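PDB 6S1Y: angiotensin-converting enzyme, which probably cleaves peptides as a zinc-dependent metallopeptidase of the angiotensin-converting enzyme family in the mosquito Anopheles gambiae. Local coordinates for residues Ala36-Gly41 with Lys312-Lys317; Phe290-Asp295 with Arg350-Val355; Lys304-Phe309 with Tyr364-Gln369. All blocks are in the same frame, centred on the assembly; numbering follows the deposited sequence.

Starting from the N terminus, the chain runs along helix 12-42, and Ala-36-Gly-41 waits some 270 residues for its partner, Lys-312-Lys-317, so interaction 1 closes by far the longest loop. Before that partner arrives, Phe-290-Asp-295 on helix 286-299 and Lys-304-Phe-309 open two shorter loops. Both close on helix 349-368, first at Arg-350-Val-355 (interaction 2), then at Tyr-364-Gln-369 (interaction 3). The three loops cross one another. Phe-290 and Leu-315 join interactions 2 and 1, Leu-315 also reaches Phe-309, and Asp-294 probably bonds to the backbone N of Leu-305. Helix 12-42, helix 286-299, the region 304-317 and the zinc-binding helix are thus tied together.

Interaction 1 of 3, residues Ala36-Gly41 with Lys312-Lys317; sequences AAWEYG and KSILEK
The indole of Trp-38 meets both Lys-312 and Ile-314 through its benzo ring, and both approach obliquely. Its CZ2 atom lies 3.5 Å from the carbonyl O of Lys-312 and 4.1 Å from CD1 of Ile-314. At the edge of the pyrrole side, in the plane of the ring, sits OE1 of Glu-39 from the next position of the same helix. Other aromatic rings pack on the indole edge-to-face, those of Trp-331 and Phe-333, and Arg-340 makes a cation-pi contact with it.

The backbones stay well apart, with CA of Trp-38 10.5 Å from CA of Ser-313, and the long, flat indole suits the span. With CG anti to the backbone N (chi1 169°), the indole leaves helix 12-42 and reaches across toward 312-317. Helix 12-42 is the first of the N-terminal helices that in this family form a lid over the substrate channel; the side chain of Trp-38 is about 10 Å from the bound glutamate-derived ligand.

The partner is the point where helix 307-312 gives way to a loop. Ser-313 is the first residue to leave helical geometry, and its OG bonds to Phe-309 O and to Ile-341 N, linking the end of the helix to strand 339-342. The carbonyl of Lys-312 is turned to the indole, whose polarised ring C-H groups suit an oxygen neighbour, while the charged end of Lys-312 leads away, as befits an exposed lysine. Ile-314 adds the apolar part: its CG1-CD1 branch is extended (chi2 176°) and slides past the indole in the opposite direction. Backbone bonds from Ile-314 to Ile-341 and Gln-343 fix this branched residue beside the hairpin of strands 329-332 and 339-342.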
loop_
_atom_site.group_PDB
_atom_site.type_symbol
_atom_site.label_atom_id
_atom_site.label_comp_id
_atom_site.label_asym_id
_atom_site.label_seq_id
_atom_site.Cartn_x
_atom_site.Cartn_y
_atom_site.Cartn_z
ATOM N N ALA A 36 13.965 -3.265 18.041
ATOM C CA ALA A 36 13.917 -4.717 18.121
ATOM C C ALA A 36 13.101 -5.304 16.977
ATOM O O ALA A 36 13.436 -6.381 16.466
ATOM C CB ALA A 36 13.354 -5.141 19.477
ATOM N N ALA A 37 12.039 -4.605 16.551
ATOM C CA ALA A 37 11.243 -5.078 15.419
ATOM C C ALA A 37 12.051 -5.042 14.127
ATOM O O ALA A 37 11.973 -5.963 13.307
ATOM C CB ALA A 37 9.971 -4.239 15.294
ATOM N N TRP A 38 12.861 -4.005 13.943
ATOM C CA TRP A 38 13.743 -3.961 12.782
ATOM C C TRP A 38 14.684 -5.159 12.744
ATOM O O TRP A 38 14.901 -5.757 11.680
ATOM C CB TRP A 38 14.537 -2.664 12.795
ATOM C CG TRP A 38 15.635 -2.629 11.810
ATOM C CD1 TRP A 38 16.930 -3.021 12.012
ATOM C CD2 TRP A 38 15.562 -2.161 10.456
ATOM N NE1 TRP A 38 17.664 -2.823 10.866
ATOM C CE2 TRP A 38 16.853 -2.295 9.897
ATOM C CE3 TRP A 38 14.534 -1.630 9.664
ATOM C CZ2 TRP A 38 17.143 -1.932 8.578
ATOM C CZ3 TRP A 38 14.827 -1.260 8.347
ATOM C CH2 TRP A 38 16.117 -1.422 7.820
ATOM N N GLU A 39 15.278 -5.512 13.884
ATOM C CA GLU A 39 16.246 -6.602 13.890
ATOM C C GLU A 39 15.581 -7.917 13.493
ATOM O O GLU A 39 16.136 -8.703 12.715
ATOM C CB GLU A 39 16.898 -6.713 15.266
ATOM C CG GLU A 39 17.945 -5.629 15.532
ATOM C CD GLU A 39 19.125 -5.719 14.573
ATOM O OE1 GLU A 39 19.515 -4.681 13.990
ATOM O OE2 GLU A 39 19.647 -6.842 14.388
ATOM N N TYR A 40 14.382 -8.170 14.004
ATOM C CA TYR A 40 13.644 -9.336 13.559
ATOM C C TYR A 40 13.303 -9.215 12.078
ATOM O O TYR A 40 13.564 -10.136 11.288
ATOM C CB TYR A 40 12.398 -9.502 14.425
ATOM C CG TYR A 40 11.585 -10.709 14.076
ATOM C CD1 TYR A 40 12.114 -11.988 14.221
ATOM C CD2 TYR A 40 10.284 -10.581 13.598
ATOM C CE1 TYR A 40 11.373 -13.101 13.892
ATOM C CE2 TYR A 40 9.535 -11.689 13.283
ATOM C CZ TYR A 40 10.083 -12.947 13.433
ATOM O OH TYR A 40 9.344 -14.056 13.106
ATOM N N GLY A 41 12.750 -8.069 11.670
ATOM C CA GLY A 41 12.370 -7.903 10.276
ATOM C C GLY A 41 13.511 -8.176 9.322
ATOM O O GLY A 41 13.299 -8.715 8.227
ATOM N N LYS A 312 22.540 2.434 7.371
ATOM C CA LYS A 312 21.788 1.391 8.052
ATOM C C LYS A 312 20.646 0.804 7.227
ATOM O O LYS A 312 20.058 -0.193 7.647
ATOM C CB LYS A 312 21.236 1.952 9.378
ATOM C CG LYS A 312 22.331 2.428 10.338
ATOM C CD LYS A 312 21.748 3.077 11.589
ATOM C CE LYS A 312 22.849 3.484 12.574
ATOM N NZ LYS A 312 22.336 4.319 13.713
ATOM N N SER A 313 20.328 1.368 6.064
ATOM C CA SER A 313 19.279 0.810 5.224
ATOM C C SER A 313 19.733 -0.471 4.540
ATOM O O SER A 313 20.920 -0.708 4.327
ATOM C CB SER A 313 18.826 1.811 4.164
ATOM O OG SER A 313 18.016 2.830 4.747
ATOM N N ILE A 314 18.753 -1.318 4.228
ATOM C CA ILE A 314 18.948 -2.542 3.455
ATOM C C ILE A 314 18.238 -2.331 2.119
ATOM O O ILE A 314 16.997 -2.343 2.066
ATOM C CB ILE A 314 18.386 -3.760 4.201
ATOM C CG1 ILE A 314 19.070 -3.944 5.562
ATOM C CG2 ILE A 314 18.527 -5.003 3.359
ATOM C CD1 ILE A 314 18.465 -5.092 6.391
ATOM N N LEU A 315 19.002 -2.169 1.037
ATOM C CA LEU A 315 18.459 -1.796 -0.266
ATOM C C LEU A 315 18.616 -2.866 -1.331
ATOM O O LEU A 315 18.223 -2.631 -2.475
ATOM C CB LEU A 315 19.130 -0.514 -0.781
ATOM C CG LEU A 315 19.297 0.621 0.223
ATOM C CD1 LEU A 315 19.969 1.820 -0.435
ATOM C CD2 LEU A 315 17.967 1.042 0.792
ATOM N N GLU A 316 19.216 -4.005 -1.006
ATOM C CA GLU A 316 19.251 -5.174 -1.875
ATOM C C GLU A 316 18.926 -6.366 -0.989
ATOM O O GLU A 316 19.067 -6.291 0.237
ATOM C CB GLU A 316 20.609 -5.438 -2.532
ATOM C CG GLU A 316 21.154 -4.350 -3.435
ATOM C CD GLU A 316 22.151 -4.875 -4.483
ATOM O OE1 GLU A 316 22.625 -6.033 -4.368
ATOM O OE2 GLU A 316 22.444 -4.119 -5.434
ATOM N N LYS A 317 18.528 -7.479 -1.604
ATOM C CA LYS A 317 18.376 -8.722 -0.850
ATOM C C LYS A 317 19.753 -9.205 -0.403
ATOM O O LYS A 317 20.638 -9.390 -1.246
ATOM C CB LYS A 317 17.697 -9.807 -1.683
ATOM C CG LYS A 317 17.186 -10.985 -0.851
ATOM C CD LYS A 317 16.556 -12.055 -1.751
ATOM C CE LYS A 317 16.098 -13.283 -0.975
ATOM N NZ LYS A 317 15.649 -14.372 -1.902
#

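Interaction 2 of 3, residues Phe290-Asp295 with Arg350-Val355; sequences FQMGDD and REFFVV
Met-292 gathers three of its atoms round a single atom of the Phe-352 ring, CZ. Its CB already lies 4.1 Å from CZ of Phe-352. The chain runs on extended through CG to SD, which is again beside CZ and sits 5.3 Å from the ring centroid, 66° off the normal: an oblique Met-aromatic contact. A bend at the last torsion (chi3 70°) then brings the methyl CE to the ring edge, near its plane, 3.9 Å from CZ. Methionine suits this place because an unbranched, flexible thioether can fold back against that one corner of the ring, and the two side chains cross at about a right angle.

The second pair reverses the roles, the aromatic residue now being on helix 286-299. Phe-290 starts out pointing away from the zinc-binding helix, yet its ring swings back to lie against Val-355. CG1 of Val-355 stands over one face, 3.9 Å from the centroid and 16° off the normal, in a CH-pi contact. The other branch reaches the far end of the same ring, with CG2 3.9 Å from CZ of Phe-290. A beta-branched residue thus offers two methyls to one flat surface, and with CG1 anti to its backbone N both are in reach of the ring. Gly-293, one turn on, brings only backbone to this side, in keeping with the close approach of the helices: CA of Phe-290 is 6.4 Å from CA of Val-355.

Val-355 lies two residues before the zinc ligand His-357, so this buried packing joins helix 286-299 to the HExxH helix, 349-368. On other sides of that helix Phe-353 lies on helix 381-395, which carries the zinc ligand Glu-385, and Arg-350 on helix 135-145.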
loop_
_atom_site.group_PDB
_atom_site.type_symbol
_atom_site.label_atom_id
_atom_site.label_comp_id
_atom_site.label_asym_id
_atom_site.label_seq_id
_atom_site.Cartn_x
_atom_site.Cartn_y
_atom_site.Cartn_z
ATOM N N PHE A 290 17.720 4.766 -5.684
ATOM C CA PHE A 290 17.395 5.596 -4.523
ATOM C C PHE A 290 18.010 6.988 -4.632
ATOM O O PHE A 290 17.409 7.971 -4.179
ATOM C CB PHE A 290 17.861 4.894 -3.248
ATOM C CG PHE A 290 16.979 3.744 -2.839
ATOM C CD1 PHE A 290 17.199 2.478 -3.336
ATOM C CD2 PHE A 290 15.930 3.937 -1.964
ATOM C CE1 PHE A 290 16.388 1.419 -2.976
ATOM C CE2 PHE A 290 15.115 2.894 -1.600
ATOM C CZ PHE A 290 15.351 1.622 -2.105
ATOM N N GLN A 291 19.189 7.097 -5.237
ATOM C CA GLN A 291 19.790 8.406 -5.457
ATOM C C GLN A 291 18.885 9.276 -6.309
ATOM O O GLN A 291 18.681 10.455 -6.010
ATOM C CB GLN A 291 21.161 8.237 -6.111
ATOM C CG GLN A 291 22.263 7.887 -5.123
ATOM C CD GLN A 291 23.565 7.450 -5.786
ATOM O OE1 GLN A 291 23.575 6.899 -6.893
ATOM N NE2 GLN A 291 24.677 7.686 -5.092
ATOM N N MET A 292 18.280 8.704 -7.346
ATOM C CA MET A 292 17.378 9.500 -8.174
ATOM C C MET A 292 16.105 9.892 -7.438
ATOM O O MET A 292 15.582 10.986 -7.664
ATOM C CB MET A 292 17.056 8.745 -9.445
ATOM C CG MET A 292 18.251 8.754 -10.376
ATOM S SD MET A 292 17.958 7.742 -11.816
ATOM C CE MET A 292 16.726 8.763 -12.633
ATOM N N GLY A 293 15.603 9.051 -6.534
ATOM C CA GLY A 293 14.455 9.459 -5.742
ATOM C C GLY A 293 14.813 10.534 -4.730
ATOM O O GLY A 293 14.006 11.426 -4.444
ATOM N N ASP A 294 16.022 10.450 -4.157
ATOM C CA ASP A 294 16.548 11.525 -3.319
ATOM C C ASP A 294 16.606 12.835 -4.097
ATOM O O ASP A 294 16.161 13.881 -3.613
ATOM C CB ASP A 294 17.949 11.134 -2.811
ATOM C CG ASP A 294 18.422 11.986 -1.625
ATOM O OD1 ASP A 294 17.605 12.714 -1.024
ATOM O OD2 ASP A 294 19.635 11.918 -1.295
ATOM N N ASP A 295 17.124 12.779 -5.328
ATOM C CA ASP A 295 17.234 13.980 -6.160
ATOM C C ASP A 295 15.876 14.614 -6.432
ATOM O O ASP A 295 15.747 15.842 -6.455
ATOM C CB ASP A 295 17.907 13.646 -7.488
ATOM C CG ASP A 295 17.960 14.843 -8.427
ATOM O OD1 ASP A 295 18.751 15.790 -8.155
ATOM O OD2 ASP A 295 17.215 14.850 -9.436
ATOM N N ARG A 350 8.824 -1.183 -12.351
ATOM C CA ARG A 350 7.940 -1.428 -11.211
ATOM C C ARG A 350 8.648 -1.096 -9.896
ATOM O O ARG A 350 8.156 -0.297 -9.092
ATOM C CB ARG A 350 7.485 -2.891 -11.251
ATOM C CG ARG A 350 6.410 -3.296 -10.251
ATOM C CD ARG A 350 5.990 -4.745 -10.499
ATOM N NE ARG A 350 7.071 -5.696 -10.210
ATOM C CZ ARG A 350 7.882 -6.242 -11.115
ATOM N NH1 ARG A 350 8.827 -7.092 -10.716
ATOM N NH2 ARG A 350 7.764 -5.951 -12.423
ATOM N N GLU A 351 9.829 -1.674 -9.684
ATOM C CA GLU A 351 10.574 -1.439 -8.454
ATOM C C GLU A 351 11.014 0.020 -8.329
ATOM O O GLU A 351 11.088 0.555 -7.218
ATOM C CB GLU A 351 11.792 -2.374 -8.406
ATOM C CG GLU A 351 11.481 -3.862 -8.203
ATOM C CD GLU A 351 11.447 -4.278 -6.731
ATOM O OE1 GLU A 351 11.055 -5.432 -6.440
ATOM O OE2 GLU A 351 11.801 -3.463 -5.864
ATOM N N PHE A 352 11.303 0.682 -9.445
ATOM C CA PHE A 352 11.607 2.109 -9.401
ATOM C C PHE A 352 10.482 2.897 -8.742
ATOM O O PHE A 352 10.750 3.828 -7.977
ATOM C CB PHE A 352 11.861 2.624 -10.820
ATOM C CG PHE A 352 12.672 3.892 -10.891
ATOM C CD1 PHE A 352 13.665 4.173 -9.960
ATOM C CD2 PHE A 352 12.458 4.796 -11.916
ATOM C CE1 PHE A 352 14.435 5.344 -10.052
ATOM C CE2 PHE A 352 13.219 5.976 -12.012
ATOM C CZ PHE A 352 14.212 6.239 -11.082
ATOM N N PHE A 353 9.209 2.550 -9.034
ATOM C CA PHE A 353 8.081 3.218 -8.381
ATOM C C PHE A 353 7.975 2.826 -6.912
ATOM O O PHE A 353 7.612 3.656 -6.074
ATOM C CB PHE A 353 6.750 2.907 -9.103
ATOM C CG PHE A 353 6.694 3.460 -10.486
ATOM C CD1 PHE A 353 7.013 4.793 -10.727
ATOM C CD2 PHE A 353 6.396 2.637 -11.564
ATOM C CE1 PHE A 353 7.011 5.295 -12.013
ATOM C CE2 PHE A 353 6.391 3.134 -12.849
ATOM C CZ PHE A 353 6.699 4.463 -13.082
ATOM N N VAL A 354 8.235 1.556 -6.579
ATOM C CA VAL A 354 8.262 1.184 -5.164
ATOM C C VAL A 354 9.290 2.035 -4.422
ATOM O O VAL A 354 9.026 2.530 -3.323
ATOM C CB VAL A 354 8.541 -0.320 -4.996
ATOM C CG1 VAL A 354 8.772 -0.644 -3.539
ATOM C CG2 VAL A 354 7.368 -1.165 -5.543
ATOM N N VAL A 355 10.468 2.243 -5.031
ATOM C CA VAL A 355 11.490 3.093 -4.419
ATOM C C VAL A 355 10.885 4.422 -4.004
ATOM O O VAL A 355 10.990 4.842 -2.844
ATOM C CB VAL A 355 12.677 3.274 -5.383
ATOM C CG1 VAL A 355 13.615 4.383 -4.924
ATOM C CG2 VAL A 355 13.456 1.953 -5.499
#

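Interaction 3 of 3, residues Lys304-Phe309 with Tyr364-Gln369; sequences KLPQTF and YYLQYQ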
loop_
_atom_site.group_PDB
_atom_site.type_symbol
_atom_site.label_atom_id
_atom_site.label_comp_id
_atom_site.label_asym_id
_atom_site.label_seq_id
_atom_site.Cartn_x
_atom_site.Cartn_y
_atom_site.Cartn_z
ATOM N N LYS A 304 16.978 16.348 2.085
ATOM C CA LYS A 304 17.884 15.337 1.562
ATOM C C LYS A 304 18.017 14.187 2.554
ATOM O O LYS A 304 17.927 14.375 3.766
ATOM C CB LYS A 304 19.265 15.958 1.304
ATOM C CG LYS A 304 20.279 15.037 0.638
ATOM C CD LYS A 304 21.710 15.370 1.068
ATOM C CE LYS A 304 22.642 15.548 -0.129
ATOM N NZ LYS A 304 22.485 14.492 -1.177
ATOM N N LEU A 305 18.251 12.985 2.033
ATOM C CA LEU A 305 18.339 11.821 2.918
ATOM C C LEU A 305 19.567 11.952 3.815
ATOM O O LEU A 305 20.662 12.195 3.310
ATOM C CB LEU A 305 18.417 10.516 2.111
ATOM C CG LEU A 305 17.147 10.095 1.361
ATOM C CD1 LEU A 305 17.411 8.905 0.464
ATOM C CD2 LEU A 305 16.023 9.767 2.338
ATOM N N PRO A 306 19.436 11.768 5.126
ATOM C CA PRO A 306 20.619 11.784 6.002
ATOM C C PRO A 306 21.513 10.585 5.762
ATOM O O PRO A 306 21.106 9.556 5.209
ATOM C CB PRO A 306 20.023 11.742 7.412
ATOM C CG PRO A 306 18.672 10.997 7.223
ATOM C CD PRO A 306 18.189 11.437 5.858
ATOM N N GLN A 307 22.762 10.726 6.223
ATOM C CA GLN A 307 23.745 9.659 6.046
ATOM C C GLN A 307 23.351 8.404 6.816
ATOM O O GLN A 307 23.635 7.289 6.377
ATOM C CB GLN A 307 25.140 10.154 6.479
ATOM C CG GLN A 307 26.250 9.144 6.273
ATOM C CD GLN A 307 26.516 8.881 4.809
ATOM O OE1 GLN A 307 26.417 9.792 3.970
ATOM N NE2 GLN A 307 26.832 7.627 4.479
ATOM N N THR A 308 22.731 8.562 7.985
ATOM C CA THR A 308 22.221 7.395 8.711
ATOM C C THR A 308 21.367 6.505 7.794
ATOM O O THR A 308 21.467 5.268 7.833
ATOM C CB THR A 308 21.409 7.853 9.923
ATOM O OG1 THR A 308 22.257 8.585 10.817
ATOM C CG2 THR A 308 20.835 6.670 10.672
ATOM N N PHE A 309 20.558 7.118 6.928
ATOM C CA PHE A 309 19.742 6.335 6.010
ATOM C C PHE A 309 20.598 5.418 5.141
ATOM O O PHE A 309 20.266 4.237 4.958
ATOM C CB PHE A 309 18.903 7.246 5.113
ATOM C CG PHE A 309 18.233 6.509 4.008
ATOM C CD1 PHE A 309 18.902 6.265 2.816
ATOM C CD2 PHE A 309 16.950 6.006 4.173
ATOM C CE1 PHE A 309 18.292 5.548 1.799
ATOM C CE2 PHE A 309 16.331 5.296 3.155
ATOM C CZ PHE A 309 16.998 5.062 1.971
ATOM N N TYR A 364 8.255 11.838 4.764
ATOM C CA TYR A 364 7.247 12.233 5.735
ATOM C C TYR A 364 7.841 12.164 7.139
ATOM O O TYR A 364 7.720 13.109 7.927
ATOM C CB TYR A 364 6.023 11.332 5.585
ATOM C CG TYR A 364 4.652 11.917 5.925
ATOM C CD1 TYR A 364 4.502 13.060 6.695
ATOM C CD2 TYR A 364 3.494 11.282 5.460
ATOM C CE1 TYR A 364 3.220 13.562 7.006
ATOM C CE2 TYR A 364 2.227 11.769 5.745
ATOM C CZ TYR A 364 2.083 12.905 6.521
ATOM O OH TYR A 364 0.794 13.345 6.782
ATOM N N TYR A 365 8.522 11.050 7.452
ATOM C CA TYR A 365 9.232 10.931 8.721
ATOM C C TYR A 365 10.104 12.164 8.965
ATOM O O TYR A 365 10.026 12.798 10.026
ATOM C CB TYR A 365 10.095 9.659 8.732
ATOM C CG TYR A 365 9.366 8.311 8.604
ATOM C CD1 TYR A 365 8.027 8.161 8.961
ATOM C CD2 TYR A 365 10.040 7.193 8.114
ATOM C CE1 TYR A 365 7.386 6.942 8.838
ATOM C CE2 TYR A 365 9.407 5.961 7.998
ATOM C CZ TYR A 365 8.084 5.842 8.357
ATOM O OH TYR A 365 7.472 4.614 8.222
ATOM N N LEU A 366 10.932 12.533 7.976
ATOM C CA LEU A 366 11.862 13.642 8.162
ATOM C C LEU A 366 11.127 14.955 8.371
ATOM O O LEU A 366 11.581 15.797 9.154
ATOM C CB LEU A 366 12.819 13.746 6.977
ATOM C CG LEU A 366 13.761 12.546 6.859
ATOM C CD1 LEU A 366 14.463 12.542 5.513
ATOM C CD2 LEU A 366 14.816 12.523 7.999
ATOM N N GLN A 367 9.966 15.131 7.733
ATOM C CA GLN A 367 9.266 16.410 7.815
ATOM C C GLN A 367 8.578 16.622 9.159
ATOM O O GLN A 367 8.361 17.771 9.557
ATOM C CB GLN A 367 8.229 16.529 6.694
ATOM C CG GLN A 367 8.836 16.702 5.315
ATOM C CD GLN A 367 9.523 18.053 5.156
ATOM O OE1 GLN A 367 9.010 19.071 5.610
ATOM N NE2 GLN A 367 10.678 18.061 4.505
ATOM N N TYR A 368 8.195 15.562 9.865
ATOM C CA TYR A 368 7.497 15.754 11.131
ATOM C C TYR A 368 8.285 15.254 12.343
ATOM O O TYR A 368 7.737 15.209 13.447
ATOM C CB TYR A 368 6.094 15.114 11.082
ATOM C CG TYR A 368 5.965 13.603 10.894
ATOM C CD1 TYR A 368 6.672 12.700 11.687
ATOM C CD2 TYR A 368 5.062 13.077 9.963
ATOM C CE1 TYR A 368 6.517 11.314 11.525
ATOM C CE2 TYR A 368 4.905 11.702 9.792
ATOM C CZ TYR A 368 5.622 10.826 10.581
ATOM O OH TYR A 368 5.450 9.467 10.416
ATOM N N GLN A 369 9.566 14.926 12.176
ATOM C CA GLN A 369 10.340 14.379 13.285
ATOM C C GLN A 369 10.575 15.385 14.408
ATOM O O GLN A 369 10.949 14.968 15.510
ATOM C CB GLN A 369 11.677 13.847 12.786
ATOM C CG GLN A 369 12.621 14.872 12.207
ATOM C CD GLN A 369 13.957 14.250 11.846
ATOM O OE1 GLN A 369 14.222 13.096 12.184
ATOM N NE2 GLN A 369 14.800 15.001 11.159
#
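Lys-304 to Pro-306 run in an extended form just ahead of helix 307-312 and come beside the C-terminal part of helix 349-368, with CA of Leu-305 8.5 Å from CA of Leu-366. Leu-366 is the one residue of the helical side to make the contact. It meets the proline tip to tip: CD1 is the nearer methyl, 3.9 Å from CD of Pro-306, and CD2 is slightly farther, 4.1 Å from the same carbon. The side chain has CG beside the backbone N and anti to the carbonyl carbon (chi1 -66°), a torsion that points the fork at the proline. CD1 of Leu-366 is also 4.3 Å from the carbonyl O of Lys-304 and 4.5 Å from CD2 of Leu-305, contacts that are looser.

Each residue type fits its place. Proline has no amide hydrogen to offer and its ring restricts phi, which suits an extended lead into a helix, and its CD carbon gives leucine an apolar surface. Leu-305 begins by pointing away, but its methyl end comes back nearer to 364-369. One methyl, CD1, stands over a face of the Phe-309 ring, 3.7 Å above its plane and offset toward the rim. The segment is also tied to helix 286-299: the backbone N of Leu-305 bonds to OD1 of Asp-294. Lys-304, exposed, starts out away from 364-369, and its NZ makes a long, weak ion pair with that same Asp-294, outside this contact.

Val-339 of strand 339-342 closes the corner, touching Pro-306, Leu-366 and Tyr-365, while Leu-305 packs on Leu-359 and Ile-362 further back along the zinc-binding helix. Beyond the contact, Tyr-364 and Gln-367 pack on helix 536-547, and the hydroxyl of Tyr-368 bonds to His-384 of helix 381-395.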